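Long-range contacts in serine protease pet (Escherichia coli, PDB 4OM9), which acts as a secreted autotransporter enterotoxin of enteroaggregative bacteria, a serine protease that probably cleaves the host cytoskeletal protein alpha-fodrin: residues D501-S506 and K580-N585; D600-I605 and K650-I655; I452-T457 and D478-L483; R495-G500 and P513-G518; L431-H436 and K459-S464. All coordinates share one frame; numbering follows the deposited sequence.

Interaction 1 (D501-S506 and K580-N585)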
# COMPACT_ATOMS: atom_id res chain seq x y z
N ASP A 501 -5.09 -2.29 -0.73
CA ASP A 501 -5.40 -2.19 0.69
C ASP A 501 -6.48 -3.20 1.08
O ASP A 501 -7.51 -3.33 0.40
CB ASP A 501 -5.85 -0.77 1.04
CG ASP A 501 -4.76 0.23 0.84
OD1 ASP A 501 -3.67 0.03 1.42
OD2 ASP A 501 -4.98 1.21 0.08
N ILE A 502 -6.22 -3.89 2.19
CA ILE A 502 -7.11 -4.91 2.70
C ILE A 502 -7.53 -4.61 4.12
O ILE A 502 -6.71 -4.64 5.05
CB ILE A 502 -6.46 -6.29 2.67
CG1 ILE A 502 -6.04 -6.66 1.25
CG2 ILE A 502 -7.45 -7.33 3.19
CD1 ILE A 502 -7.26 -7.02 0.34
N GLN A 503 -8.82 -4.33 4.29
CA GLN A 503 -9.43 -4.14 5.60
C GLN A 503 -10.51 -5.20 5.74
O GLN A 503 -11.52 -5.15 5.04
CB GLN A 503 -10.02 -2.73 5.73
CG GLN A 503 -10.89 -2.52 6.96
CD GLN A 503 -10.10 -2.62 8.24
OE1 GLN A 503 -9.18 -1.84 8.49
NE2 GLN A 503 -10.44 -3.62 9.07
N ALA A 504 -10.30 -6.17 6.62
CA ALA A 504 -11.20 -7.31 6.72
C ALA A 504 -11.40 -7.74 8.17
O ALA A 504 -10.50 -7.61 8.99
CB ALA A 504 -10.66 -8.47 5.89
N ASN A 505 -12.60 -8.24 8.48
CA ASN A 505 -12.85 -8.79 9.80
C ASN A 505 -11.80 -9.85 10.10
O ASN A 505 -11.15 -9.82 11.13
CB ASN A 505 -14.25 -9.39 9.91
CG ASN A 505 -15.33 -8.41 9.48
OD1 ASN A 505 -15.23 -7.21 9.72
ND2 ASN A 505 -16.38 -8.93 8.84
N SER A 506 -11.62 -10.77 9.16
CA SER A 506 -10.67 -11.85 9.34
C SER A 506 -10.27 -12.40 8.00
O SER A 506 -10.88 -12.10 6.99
CB SER A 506 -11.24 -12.97 10.23
OG SER A 506 -12.31 -13.64 9.59
N LYS A 580 -2.02 -1.07 3.16
CA LYS A 580 -2.42 -1.41 4.52
C LYS A 580 -3.18 -2.74 4.55
O LYS A 580 -4.11 -2.97 3.78
CB LYS A 580 -3.26 -0.30 5.14
CG LYS A 580 -2.58 1.05 5.23
CD LYS A 580 -1.66 1.16 6.43
CE LYS A 580 -1.16 2.59 6.62
NZ LYS A 580 -2.29 3.56 6.78
N PHE A 581 -2.77 -3.62 5.44
CA PHE A 581 -3.47 -4.86 5.67
C PHE A 581 -3.81 -4.88 7.16
O PHE A 581 -2.90 -4.91 8.04
CB PHE A 581 -2.62 -6.06 5.24
CG PHE A 581 -2.05 -5.95 3.85
CD1 PHE A 581 -0.90 -5.20 3.61
CD2 PHE A 581 -2.66 -6.59 2.77
CE1 PHE A 581 -0.37 -5.09 2.32
CE2 PHE A 581 -2.13 -6.49 1.48
CZ PHE A 581 -0.99 -5.74 1.26
N ARG A 582 -5.11 -4.78 7.41
CA ARG A 582 -5.68 -4.77 8.75
C ARG A 582 -6.70 -5.88 8.86
O ARG A 582 -7.53 -6.07 7.95
CB ARG A 582 -6.34 -3.42 9.05
CG ARG A 582 -5.40 -2.20 9.04
CD ARG A 582 -4.36 -2.32 10.16
NE ARG A 582 -3.42 -1.19 10.24
CZ ARG A 582 -2.28 -1.11 9.56
NH1 ARG A 582 -1.92 -2.08 8.71
NH2 ARG A 582 -1.48 -0.05 9.71
N PHE A 583 -6.65 -6.61 9.97
CA PHE A 583 -7.59 -7.69 10.22
C PHE A 583 -7.58 -8.11 11.68
O PHE A 583 -6.54 -8.03 12.33
CB PHE A 583 -7.26 -8.89 9.33
CG PHE A 583 -5.83 -9.33 9.44
CD1 PHE A 583 -5.42 -10.17 10.47
CD2 PHE A 583 -4.90 -8.90 8.50
CE1 PHE A 583 -4.09 -10.54 10.57
CE2 PHE A 583 -3.59 -9.28 8.60
CZ PHE A 583 -3.18 -10.11 9.64
N ASP A 584 -8.71 -8.55 12.20
CA ASP A 584 -8.73 -9.02 13.57
C ASP A 584 -7.89 -10.27 13.67
O ASP A 584 -7.04 -10.39 14.55
CB ASP A 584 -10.16 -9.29 14.05
CG ASP A 584 -10.95 -8.02 14.16
OD1 ASP A 584 -10.33 -6.99 14.51
OD2 ASP A 584 -12.18 -8.04 13.88
N ASN A 585 -8.09 -11.18 12.73
CA ASN A 585 -7.38 -12.44 12.74
C ASN A 585 -7.07 -12.99 11.35
O ASN A 585 -7.92 -12.98 10.46
CB ASN A 585 -8.17 -13.49 13.53
CG ASN A 585 -8.33 -13.11 14.99
OD1 ASN A 585 -7.41 -13.30 15.79
ND2 ASN A 585 -9.49 -12.57 15.34
O HOH W 1 -14.31 -6.73 13.03

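Interaction 2 (D600-I605 and K650-I655)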
# COMPACT_ATOMS: atom_id res chain seq x y z
N ASP A 600 2.21 -2.98 5.01
CA ASP A 600 2.04 -2.52 6.38
C ASP A 600 0.91 -3.37 6.96
O ASP A 600 -0.26 -3.11 6.70
CB ASP A 600 1.70 -1.02 6.38
CG ASP A 600 1.62 -0.43 7.78
OD1 ASP A 600 1.08 -1.06 8.71
OD2 ASP A 600 2.09 0.72 7.93
N VAL A 601 1.30 -4.40 7.72
CA VAL A 601 0.37 -5.43 8.18
C VAL A 601 0.12 -5.36 9.67
O VAL A 601 1.05 -5.33 10.46
CB VAL A 601 0.86 -6.86 7.86
CG1 VAL A 601 -0.23 -7.86 8.21
CG2 VAL A 601 1.25 -6.99 6.42
N GLU A 602 -1.16 -5.37 10.06
CA GLU A 602 -1.52 -5.33 11.45
C GLU A 602 -2.75 -6.20 11.76
O GLU A 602 -3.85 -6.02 11.22
CB GLU A 602 -1.79 -3.89 11.87
CG GLU A 602 -2.45 -3.70 13.21
CD GLU A 602 -2.19 -2.31 13.80
OE1 GLU A 602 -1.97 -1.35 13.02
OE2 GLU A 602 -2.17 -2.20 15.05
N GLY A 603 -2.52 -7.15 12.65
CA GLY A 603 -3.57 -7.96 13.22
C GLY A 603 -2.97 -9.24 13.80
O GLY A 603 -1.76 -9.46 13.70
N ASN A 604 -3.80 -10.09 14.40
CA ASN A 604 -3.30 -11.31 15.03
C ASN A 604 -3.21 -12.51 14.11
O ASN A 604 -4.13 -12.80 13.36
CB ASN A 604 -4.14 -11.66 16.26
CG ASN A 604 -3.81 -10.76 17.42
OD1 ASN A 604 -2.75 -10.14 17.43
ND2 ASN A 604 -4.72 -10.65 18.40
N ILE A 605 -2.09 -13.22 14.16
CA ILE A 605 -1.92 -14.38 13.31
C ILE A 605 -2.05 -15.69 14.10
O ILE A 605 -1.41 -15.85 15.14
CB ILE A 605 -0.55 -14.37 12.62
CG1 ILE A 605 -0.35 -13.09 11.79
CG2 ILE A 605 -0.38 -15.60 11.75
CD1 ILE A 605 1.00 -13.05 11.09
N LYS A 650 6.20 -4.05 7.43
CA LYS A 650 5.78 -3.92 8.82
C LYS A 650 4.76 -4.97 9.27
O LYS A 650 3.70 -5.13 8.64
CB LYS A 650 5.17 -2.54 9.08
CG LYS A 650 6.12 -1.38 9.01
CD LYS A 650 5.46 -0.20 9.68
CE LYS A 650 6.38 1.02 9.73
NZ LYS A 650 6.58 1.61 8.38
N PHE A 651 5.07 -5.65 10.37
CA PHE A 651 4.04 -6.43 11.03
C PHE A 651 3.88 -5.98 12.47
O PHE A 651 4.86 -5.78 13.20
CB PHE A 651 4.31 -7.94 10.99
CG PHE A 651 3.29 -8.73 11.74
CD1 PHE A 651 2.00 -8.89 11.21
CD2 PHE A 651 3.57 -9.27 12.98
CE1 PHE A 651 1.05 -9.59 11.91
CE2 PHE A 651 2.61 -9.97 13.69
CZ PHE A 651 1.36 -10.14 13.16
N THR A 652 2.63 -5.83 12.86
CA THR A 652 2.25 -5.40 14.19
C THR A 652 1.10 -6.27 14.67
O THR A 652 0.03 -6.34 14.01
CB THR A 652 1.85 -3.93 14.20
OG1 THR A 652 2.99 -3.13 13.85
CG2 THR A 652 1.34 -3.51 15.58
N GLY A 653 1.30 -6.93 15.81
CA GLY A 653 0.27 -7.78 16.40
C GLY A 653 0.86 -8.95 17.15
O GLY A 653 1.89 -8.82 17.79
N GLY A 654 0.20 -10.10 17.08
CA GLY A 654 0.70 -11.28 17.77
C GLY A 654 0.67 -12.51 16.90
O GLY A 654 -0.01 -12.53 15.87
N ILE A 655 1.40 -13.54 17.33
CA ILE A 655 1.50 -14.80 16.59
C ILE A 655 1.30 -16.05 17.48
O ILE A 655 2.08 -16.34 18.41
CB ILE A 655 2.87 -14.91 15.87
CG1 ILE A 655 3.15 -13.64 15.03
CG2 ILE A 655 2.92 -16.16 15.03
CD1 ILE A 655 4.27 -13.79 14.00

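Interaction 3 (I452-T457 and D478-L483)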
# COMPACT_ATOMS: atom_id res chain seq x y z
N ILE A 452 -13.85 -4.17 -3.17
CA ILE A 452 -14.93 -5.10 -2.87
C ILE A 452 -15.26 -4.88 -1.42
O ILE A 452 -14.37 -4.92 -0.58
CB ILE A 452 -14.53 -6.55 -3.14
CG1 ILE A 452 -14.31 -6.74 -4.65
CG2 ILE A 452 -15.58 -7.52 -2.58
CD1 ILE A 452 -13.78 -8.10 -5.05
N THR A 453 -16.51 -4.58 -1.14
CA THR A 453 -16.92 -4.20 0.20
C THR A 453 -18.18 -4.92 0.65
O THR A 453 -18.72 -5.76 -0.07
CB THR A 453 -17.17 -2.68 0.30
OG1 THR A 453 -17.27 -2.31 1.68
CG2 THR A 453 -18.49 -2.30 -0.45
N ASN A 454 -18.65 -4.60 1.84
CA ASN A 454 -19.96 -5.04 2.27
C ASN A 454 -20.56 -4.06 3.25
O ASN A 454 -20.13 -3.98 4.40
CB ASN A 454 -19.90 -6.43 2.88
CG ASN A 454 -21.22 -6.82 3.53
OD1 ASN A 454 -22.28 -6.46 3.03
ND2 ASN A 454 -21.15 -7.53 4.65
N SER A 455 -21.57 -3.32 2.78
CA SER A 455 -22.17 -2.23 3.53
C SER A 455 -23.18 -2.73 4.55
O SER A 455 -23.72 -1.96 5.34
CB SER A 455 -22.85 -1.24 2.56
OG SER A 455 -23.88 -1.86 1.79
N ASN A 456 -23.46 -4.03 4.52
CA ASN A 456 -24.40 -4.63 5.48
C ASN A 456 -23.69 -4.90 6.81
O ASN A 456 -22.84 -5.78 6.88
CB ASN A 456 -25.01 -5.91 4.92
CG ASN A 456 -26.21 -6.39 5.72
OD1 ASN A 456 -26.27 -6.25 6.95
ND2 ASN A 456 -27.17 -6.98 5.03
N THR A 457 -24.04 -4.15 7.84
CA THR A 457 -23.28 -4.21 9.08
C THR A 457 -23.73 -5.35 10.00
O THR A 457 -23.16 -5.52 11.08
CB THR A 457 -23.38 -2.88 9.88
OG1 THR A 457 -24.72 -2.70 10.37
CG2 THR A 457 -23.01 -1.70 9.00
N ASP A 478 -12.74 -3.65 1.94
CA ASP A 478 -13.06 -3.09 3.24
C ASP A 478 -14.51 -3.40 3.57
O ASP A 478 -15.15 -4.20 2.88
CB ASP A 478 -12.77 -1.58 3.28
CG ASP A 478 -13.72 -0.75 2.42
OD1 ASP A 478 -14.71 -1.28 1.89
OD2 ASP A 478 -13.47 0.46 2.29
N GLY A 479 -15.03 -2.80 4.63
CA GLY A 479 -16.36 -3.13 5.11
C GLY A 479 -16.45 -4.47 5.82
O GLY A 479 -15.44 -5.04 6.26
N ASN A 480 -17.67 -4.97 5.92
CA ASN A 480 -17.99 -6.15 6.72
C ASN A 480 -17.75 -7.45 5.96
O ASN A 480 -18.69 -8.17 5.63
CB ASN A 480 -19.44 -6.06 7.20
CG ASN A 480 -19.79 -7.14 8.21
OD1 ASN A 480 -18.92 -7.71 8.86
ND2 ASN A 480 -21.09 -7.42 8.35
N VAL A 481 -16.48 -7.75 5.72
CA VAL A 481 -16.09 -8.86 4.86
C VAL A 481 -15.16 -9.85 5.59
O VAL A 481 -14.39 -9.48 6.47
CB VAL A 481 -15.40 -8.33 3.58
CG1 VAL A 481 -14.93 -9.45 2.69
CG2 VAL A 481 -16.32 -7.35 2.80
N ARG A 482 -15.24 -11.12 5.22
CA ARG A 482 -14.23 -12.09 5.60
C ARG A 482 -13.66 -12.64 4.32
O ARG A 482 -14.41 -12.94 3.39
CB ARG A 482 -14.80 -13.19 6.48
CG ARG A 482 -14.01 -14.48 6.48
CD ARG A 482 -14.74 -15.52 7.31
NE ARG A 482 -14.15 -16.85 7.22
CZ ARG A 482 -13.28 -17.35 8.10
NH1 ARG A 482 -12.88 -16.63 9.14
NH2 ARG A 482 -12.82 -18.59 7.93
N LEU A 483 -12.33 -12.75 4.26
CA LEU A 483 -11.64 -13.20 3.06
C LEU A 483 -11.07 -14.59 3.24
O LEU A 483 -10.35 -14.82 4.21
CB LEU A 483 -10.51 -12.25 2.70
CG LEU A 483 -9.58 -12.65 1.55
CD1 LEU A 483 -10.34 -12.77 0.26
CD2 LEU A 483 -8.51 -11.62 1.37

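Interaction 4 (R495-G500 and P513-G518)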
# COMPACT_ATOMS: atom_id res chain seq x y z
N ARG A 495 -0.63 -19.19 -5.38
CA ARG A 495 -0.33 -17.98 -4.62
C ARG A 495 -1.32 -16.87 -4.92
O ARG A 495 -1.42 -16.42 -6.05
CB ARG A 495 1.09 -17.48 -4.91
CG ARG A 495 2.18 -18.29 -4.22
CD ARG A 495 3.57 -17.81 -4.57
NE ARG A 495 4.34 -18.85 -5.22
CZ ARG A 495 5.14 -19.70 -4.59
NH1 ARG A 495 5.27 -19.64 -3.26
NH2 ARG A 495 5.79 -20.62 -5.28
N LEU A 496 -2.04 -16.46 -3.88
CA LEU A 496 -2.88 -15.27 -3.91
C LEU A 496 -2.06 -14.10 -3.39
O LEU A 496 -1.62 -14.10 -2.23
CB LEU A 496 -4.14 -15.45 -3.08
CG LEU A 496 -4.96 -14.17 -2.92
CD1 LEU A 496 -5.36 -13.63 -4.29
CD2 LEU A 496 -6.19 -14.37 -2.03
N ILE A 497 -1.85 -13.11 -4.27
CA ILE A 497 -1.05 -11.93 -3.97
C ILE A 497 -1.92 -10.68 -3.90
O ILE A 497 -2.59 -10.33 -4.86
CB ILE A 497 0.04 -11.75 -5.03
CG1 ILE A 497 0.91 -13.01 -5.10
CG2 ILE A 497 0.89 -10.51 -4.73
CD1 ILE A 497 1.41 -13.34 -6.50
N LEU A 498 -1.94 -10.02 -2.75
CA LEU A 498 -2.74 -8.81 -2.59
C LEU A 498 -1.83 -7.59 -2.68
O LEU A 498 -0.88 -7.47 -1.88
CB LEU A 498 -3.50 -8.82 -1.26
CG LEU A 498 -4.78 -9.67 -1.08
CD1 LEU A 498 -5.22 -10.46 -2.35
CD2 LEU A 498 -4.68 -10.58 0.13
N ASP A 499 -2.14 -6.74 -3.66
CA ASP A 499 -1.39 -5.53 -4.07
C ASP A 499 -2.02 -4.24 -3.60
O ASP A 499 -1.46 -3.14 -3.81
CB ASP A 499 -1.32 -5.42 -5.61
CG ASP A 499 0.07 -5.44 -6.12
OD1 ASP A 499 0.96 -5.65 -5.29
OD2 ASP A 499 0.27 -5.28 -7.34
N GLY A 500 -3.24 -4.36 -3.09
CA GLY A 500 -4.02 -3.20 -2.69
C GLY A 500 -4.23 -3.18 -1.19
O GLY A 500 -3.63 -3.97 -0.46
N PRO A 513 -0.89 -20.59 -0.82
CA PRO A 513 -0.16 -19.46 -0.22
C PRO A 513 -0.84 -18.08 -0.37
O PRO A 513 -1.53 -17.80 -1.34
CB PRO A 513 1.18 -19.46 -0.98
CG PRO A 513 1.23 -20.77 -1.72
CD PRO A 513 -0.20 -21.12 -2.00
N LEU A 514 -0.61 -17.24 0.63
CA LEU A 514 -1.00 -15.85 0.60
C LEU A 514 0.25 -14.97 0.65
O LEU A 514 1.22 -15.26 1.37
CB LEU A 514 -1.92 -15.50 1.77
CG LEU A 514 -2.54 -14.10 1.63
CD1 LEU A 514 -3.72 -14.16 0.68
CD2 LEU A 514 -2.95 -13.55 2.97
N VAL A 515 0.21 -13.90 -0.13
CA VAL A 515 1.26 -12.90 -0.20
C VAL A 515 0.66 -11.52 -0.07
O VAL A 515 -0.27 -11.17 -0.81
CB VAL A 515 2.04 -12.97 -1.50
CG1 VAL A 515 2.98 -11.79 -1.61
CG2 VAL A 515 2.81 -14.28 -1.57
N MET A 516 1.14 -10.77 0.91
CA MET A 516 0.80 -9.37 1.05
C MET A 516 2.04 -8.54 0.72
O MET A 516 3.14 -8.80 1.25
CB MET A 516 0.30 -9.06 2.46
CG MET A 516 -0.91 -9.84 2.92
SD MET A 516 -1.15 -9.57 4.69
CE MET A 516 -2.58 -10.59 5.02
N GLN A 517 1.86 -7.55 -0.15
CA GLN A 517 2.96 -6.70 -0.59
C GLN A 517 2.44 -5.36 -1.06
O GLN A 517 1.24 -5.22 -1.35
CB GLN A 517 3.75 -7.36 -1.72
CG GLN A 517 2.94 -7.51 -3.01
CD GLN A 517 3.81 -7.72 -4.25
OE1 GLN A 517 4.53 -8.72 -4.36
NE2 GLN A 517 3.72 -6.79 -5.20
N GLY A 518 3.35 -4.39 -1.19
CA GLY A 518 3.01 -3.12 -1.80
C GLY A 518 2.82 -3.24 -3.31
O GLY A 518 2.96 -4.31 -3.90

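Interaction 5 (L431-H436 and K459-S464)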
# COMPACT_ATOMS: atom_id res chain seq x y z
N LEU A 431 -17.76 -3.01 -5.64
CA LEU A 431 -18.66 -4.16 -5.55
C LEU A 431 -19.08 -4.36 -4.09
O LEU A 431 -18.25 -4.69 -3.24
CB LEU A 431 -18.00 -5.45 -6.08
CG LEU A 431 -18.87 -6.70 -5.84
CD1 LEU A 431 -20.25 -6.56 -6.51
CD2 LEU A 431 -18.19 -7.97 -6.33
N ASP A 432 -20.36 -4.14 -3.82
CA ASP A 432 -20.93 -4.31 -2.48
C ASP A 432 -21.66 -5.66 -2.40
O ASP A 432 -22.74 -5.83 -2.99
CB ASP A 432 -21.88 -3.15 -2.15
CG ASP A 432 -22.48 -3.25 -0.76
OD1 ASP A 432 -22.10 -4.14 0.03
OD2 ASP A 432 -23.36 -2.42 -0.44
N LEU A 433 -21.05 -6.60 -1.69
CA LEU A 433 -21.59 -7.96 -1.58
C LEU A 433 -22.88 -7.93 -0.78
O LEU A 433 -23.67 -8.86 -0.85
CB LEU A 433 -20.59 -8.92 -0.92
CG LEU A 433 -19.23 -9.06 -1.59
CD1 LEU A 433 -18.39 -10.09 -0.90
CD2 LEU A 433 -19.36 -9.40 -3.03
N ASN A 434 -23.06 -6.86 -0.02
CA ASN A 434 -24.35 -6.58 0.62
C ASN A 434 -24.92 -7.78 1.39
O ASN A 434 -26.09 -8.15 1.22
CB ASN A 434 -25.33 -6.10 -0.44
CG ASN A 434 -26.65 -5.65 0.16
OD1 ASN A 434 -26.68 -5.18 1.31
ND2 ASN A 434 -27.74 -5.81 -0.60
N GLY A 435 -24.09 -8.40 2.23
CA GLY A 435 -24.55 -9.53 3.03
C GLY A 435 -24.45 -10.88 2.34
O GLY A 435 -24.61 -11.91 2.99
N HIS A 436 -24.17 -10.88 1.04
CA HIS A 436 -24.02 -12.12 0.27
C HIS A 436 -22.57 -12.62 0.27
O HIS A 436 -21.63 -11.84 0.41
CB HIS A 436 -24.51 -11.92 -1.16
CG HIS A 436 -25.94 -11.51 -1.26
ND1 HIS A 436 -26.98 -12.42 -1.24
CD2 HIS A 436 -26.52 -10.29 -1.36
CE1 HIS A 436 -28.13 -11.78 -1.32
NE2 HIS A 436 -27.88 -10.48 -1.40
N LYS A 459 -24.75 -8.67 8.69
CA LYS A 459 -24.51 -9.97 8.10
C LYS A 459 -23.23 -9.91 7.29
O LYS A 459 -23.13 -9.20 6.29
CB LYS A 459 -25.68 -10.39 7.21
CG LYS A 459 -25.44 -11.68 6.45
CD LYS A 459 -26.74 -12.15 5.75
CE LYS A 459 -26.61 -13.60 5.24
NZ LYS A 459 -25.78 -14.45 6.18
N GLU A 460 -22.23 -10.64 7.76
CA GLU A 460 -20.90 -10.55 7.18
C GLU A 460 -20.86 -11.31 5.87
O GLU A 460 -21.51 -12.35 5.74
CB GLU A 460 -19.85 -11.08 8.17
CG GLU A 460 -18.75 -11.89 7.55
CD GLU A 460 -17.74 -12.35 8.59
OE1 GLU A 460 -17.81 -13.53 9.02
OE2 GLU A 460 -16.89 -11.53 8.99
N SER A 461 -20.12 -10.77 4.91
CA SER A 461 -19.96 -11.36 3.60
C SER A 461 -18.66 -12.12 3.51
O SER A 461 -17.58 -11.58 3.79
CB SER A 461 -19.98 -10.29 2.50
OG SER A 461 -21.30 -9.81 2.21
N VAL A 462 -18.73 -13.39 3.11
CA VAL A 462 -17.51 -14.15 2.89
C VAL A 462 -17.09 -13.97 1.45
O VAL A 462 -17.83 -14.32 0.53
CB VAL A 462 -17.67 -15.64 3.18
CG1 VAL A 462 -16.35 -16.36 2.91
CG2 VAL A 462 -18.13 -15.86 4.60
N LEU A 463 -15.90 -13.41 1.26
CA LEU A 463 -15.31 -13.30 -0.06
C LEU A 463 -14.26 -14.41 -0.26
O LEU A 463 -13.23 -14.42 0.41
CB LEU A 463 -14.70 -11.92 -0.24
CG LEU A 463 -13.75 -11.72 -1.42
CD1 LEU A 463 -14.50 -11.89 -2.72
CD2 LEU A 463 -13.10 -10.35 -1.35
N SER A 464 -14.55 -15.34 -1.16
CA SER A 464 -13.65 -16.44 -1.42
C SER A 464 -12.87 -16.22 -2.73
O SER A 464 -13.46 -15.91 -3.78
CB SER A 464 -14.42 -17.77 -1.48
OG SER A 464 -15.18 -17.99 -0.29
O HOH W 2 -23.71 -14.13 3.83

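Interaction 1 (D501-S506 and K580-N585)
Ile502 and Phe581 sit opposite each other on two parallel strands, 502-504 and 580-583, whose axes approach to 4.8 Å. The tight part of the contact is here. Ile502 CG1 lies 3.7 Å from Phe581 CD2, the aliphatic branch crossing the ring obliquely, on the face that also carries Ala504 and Phe583. Met516 of strand 514-520 touches both phenylalanine rings from within the fold. In the backbone, Ile502 N donates to Lys580 O, Ile502 O accepts Arg582 N at 2.9 Å, and Ala504 N continues the pattern to Arg582 O. Asp501 extends it with a side chain, OD1 receiving Lys580 N at 2.6 Å in a nearly straight bond (174°).

The other face is more open. Gln503, its CG anti to the backbone N (chi1 170°) and its chain bent at chi2, lays OE1 3.3 Å from Arg582 CB, while the guanidinium turns away to salt bridges with Asp600 and Glu602. Toward the corner the bonding weakens in geometry: Asp584 N reaches Asn505 O from 40° above the carbonyl plane, and a water donates to Asp584 OD2 at 2.6 Å. The chemistry thus implies an apolar, backbone-bonded inner side and an outer side where the salt bridges of Arg582 with Asp600 and Glu602 probably balance charge.

Interaction 2 (D600-I605 and K650-I655)
Lys650 opens the second segment by giving its carbonyl to Val601 N at 2.7 Å, and its CD passes 3.9 Å from Asp600 OD2. The charged ends do not meet: Lys650 NZ pairs with Glu648, and Asp600 with Arg582. Phe651 follows on the opposite face. Its chi1 of 177° puts CG anti to the backbone N. Val601 CG1 lies in plane at the ring edge, and farther out on the ring CE1 is 3.6 Å from Ile605 CD1 while CZ comes within 3.2 Å of Gly603 O. Thr652 returns to the first face, its N bonded to Val601 O and its O to Gly603 N at 3.0 Å, while CG2 lies beside Glu602, the two side chains pointing the same way.

At Gly653 a CB would collide with Gly603 O, and the backbone angles alone call for glycine; Gly603 opposite is likewise held to glycine by its own angles. Gly654 N makes a weak bond to Asn604 OD1, whereas its O accepts Ile605 N at 2.8 Å in an almost straight bond (177°). Ile655 ends the segment, bridged to Ile605 on the buried face, where Ile595 and Leu593 of strand 592-595 also pack. The parallel pairing, carried in register past the corner at Gly603 with apolar residues on the inner face, fits the right-handed parallel beta-helix of autotransporter passenger domains.

Interaction 3 (I452-T457 and D478-L483)
The backbones of Thr453 and Asn454 run abreast of Asp478 and Gly479, CA atoms 5.0 Å apart in both pairs, and are joined by Asp478 N to Ile452 O, at 3.3 Å, and by Asn480 N to Asn454 O. Thr453 OG1 gives its proton to Asp478 OD1 at 2.8 Å, nearly along the C-O axis. The two asparagines do more. Asn454, its CG anti to the backbone N (chi1 171°), lies side by side with Asn480, amide planes only 14° apart; Asn454 ND2 meets Asn480 O at 2.7 Å in a straight bond (176°), while Asn480 ND2 reaches on to Asn456 O at 2.8 Å. This run of asparagine hydrogen bonds at the turns of neighbouring coils, consistent with a parallel beta-helix, goes on where Asn480 OD1 accepts from Asn505 ND2. Asn454 OD1 closes an Asx turn by accepting Asn456 N, and it also receives Gly435 N. Val481 CG2 packs 3.7 Å from Asn454 CB. At Gly479, with positive phi, a CB would clash with Thr453 OG1.

Interaction 4 (R495-G500 and P513-G518)
Leu496 and Leu514 stand side by side, pointing the same way from parallel strands 496-498 and 514-516, which cross at -16° with axes 4.7 Å apart. Leu514 CD1 is the shared atom on this face: it lies 3.7 Å from Leu496 CD2 and equally far from Leu498 CD2. Two leucines of one strand thus meet a single methyl of the other. Chi1 of Leu498 (-78°) sets its CG anti to the carbonyl carbon. On the reverse face Ile497 and Val515 also run side by side, with Ile497 CG1 3.8 Å from Val515 CB, and Ile497 CG2 touches Gln517 CG. At the N-terminal end Arg495 CG rests 3.6 Å from Pro513 CB.

Between the faces, Leu496 N, Val515 N, Leu498 N and Gln517 N bond successively across the strands, Leu498 N to Val515 O at 2.8 Å. The far end is polar. Gln517 NE2 donates to Asp499 OD1 at 3.0 Å on the syn side of the carboxylate, the two planes 52° apart, and also to Gly518 O. Outside the pair, His519 donates to Asp499 OD2, and Gln517 OE1 receives Tyr620 N. The chemistry implies a buried apolar middle beside a buried polar end. The donors around Asp499 would favour its charged form, whereas Gly518 O, an acceptor 2.8 Å from Asp499 OD1, would oppose it, which leaves the ionisation undecided.

Interaction 5 (L431-H436 and K459-S464)
The chain at Leu433 to His436 folds into a type I' beta turn, closed by His436 N to Leu433 O, and Gly435 in it faces Ser461 at a CA separation of 5.0 Å. This is a corner of the parallel beta-helix, where strand 429-432 ends and the turn packs on the start of strand 461-465 in the next coil. Asn434 N donates to Asp432 OD1 from above the carboxylate plane, an Asx turn that leads the chain into the bend. Gly435, with phi 87°, has backbone angles that call for glycine, and its CA makes a CA-H...O contact with Lys459 O.

Leu433, Lys459 and Ser461 carry the contact. Leu433 directs CB to within 3.3 Å of Ser461 OG, and its CD1 reaches 4.2 Å from Leu463 CB, the two leucines crossing at about a right angle. Lys459, CG anti to the backbone N (chi1 174°), runs its methylenes past Gly435 O, with CE 3.5 Å away. Asn454, from the same coil as Ser461, gives its ND2 to Lys459 O. Ser461 OG donates to His436 O at 2.7 Å, tilted 34° from that carbonyl plane.

How the interactions relate
In chain order the first segments run interaction 5, 3, 4, 1, 2, moving along the beta-helix stalk. Interactions 3 and 5 have centres about 6 Å apart and alternate along the chain, their strands 481-486 and 461-465 being neighbours. Interactions 1 and 4 also alternate, with centres about 13 Å apart, and Phe581 packs against Leu498, Met516 and Gln517 between them. Interaction 1 further meets interaction 2, centres about 10 Å apart, through hydrogen bonds of Phe581 with Asp600 and Glu602, and interaction 3 through Asn505. Interactions 2 and 5 lie about 24 Å apart, centre to centre, without touching. Contact is therefore passed from coil to neighbouring coil, consistent with a continuous beta-helical stalk.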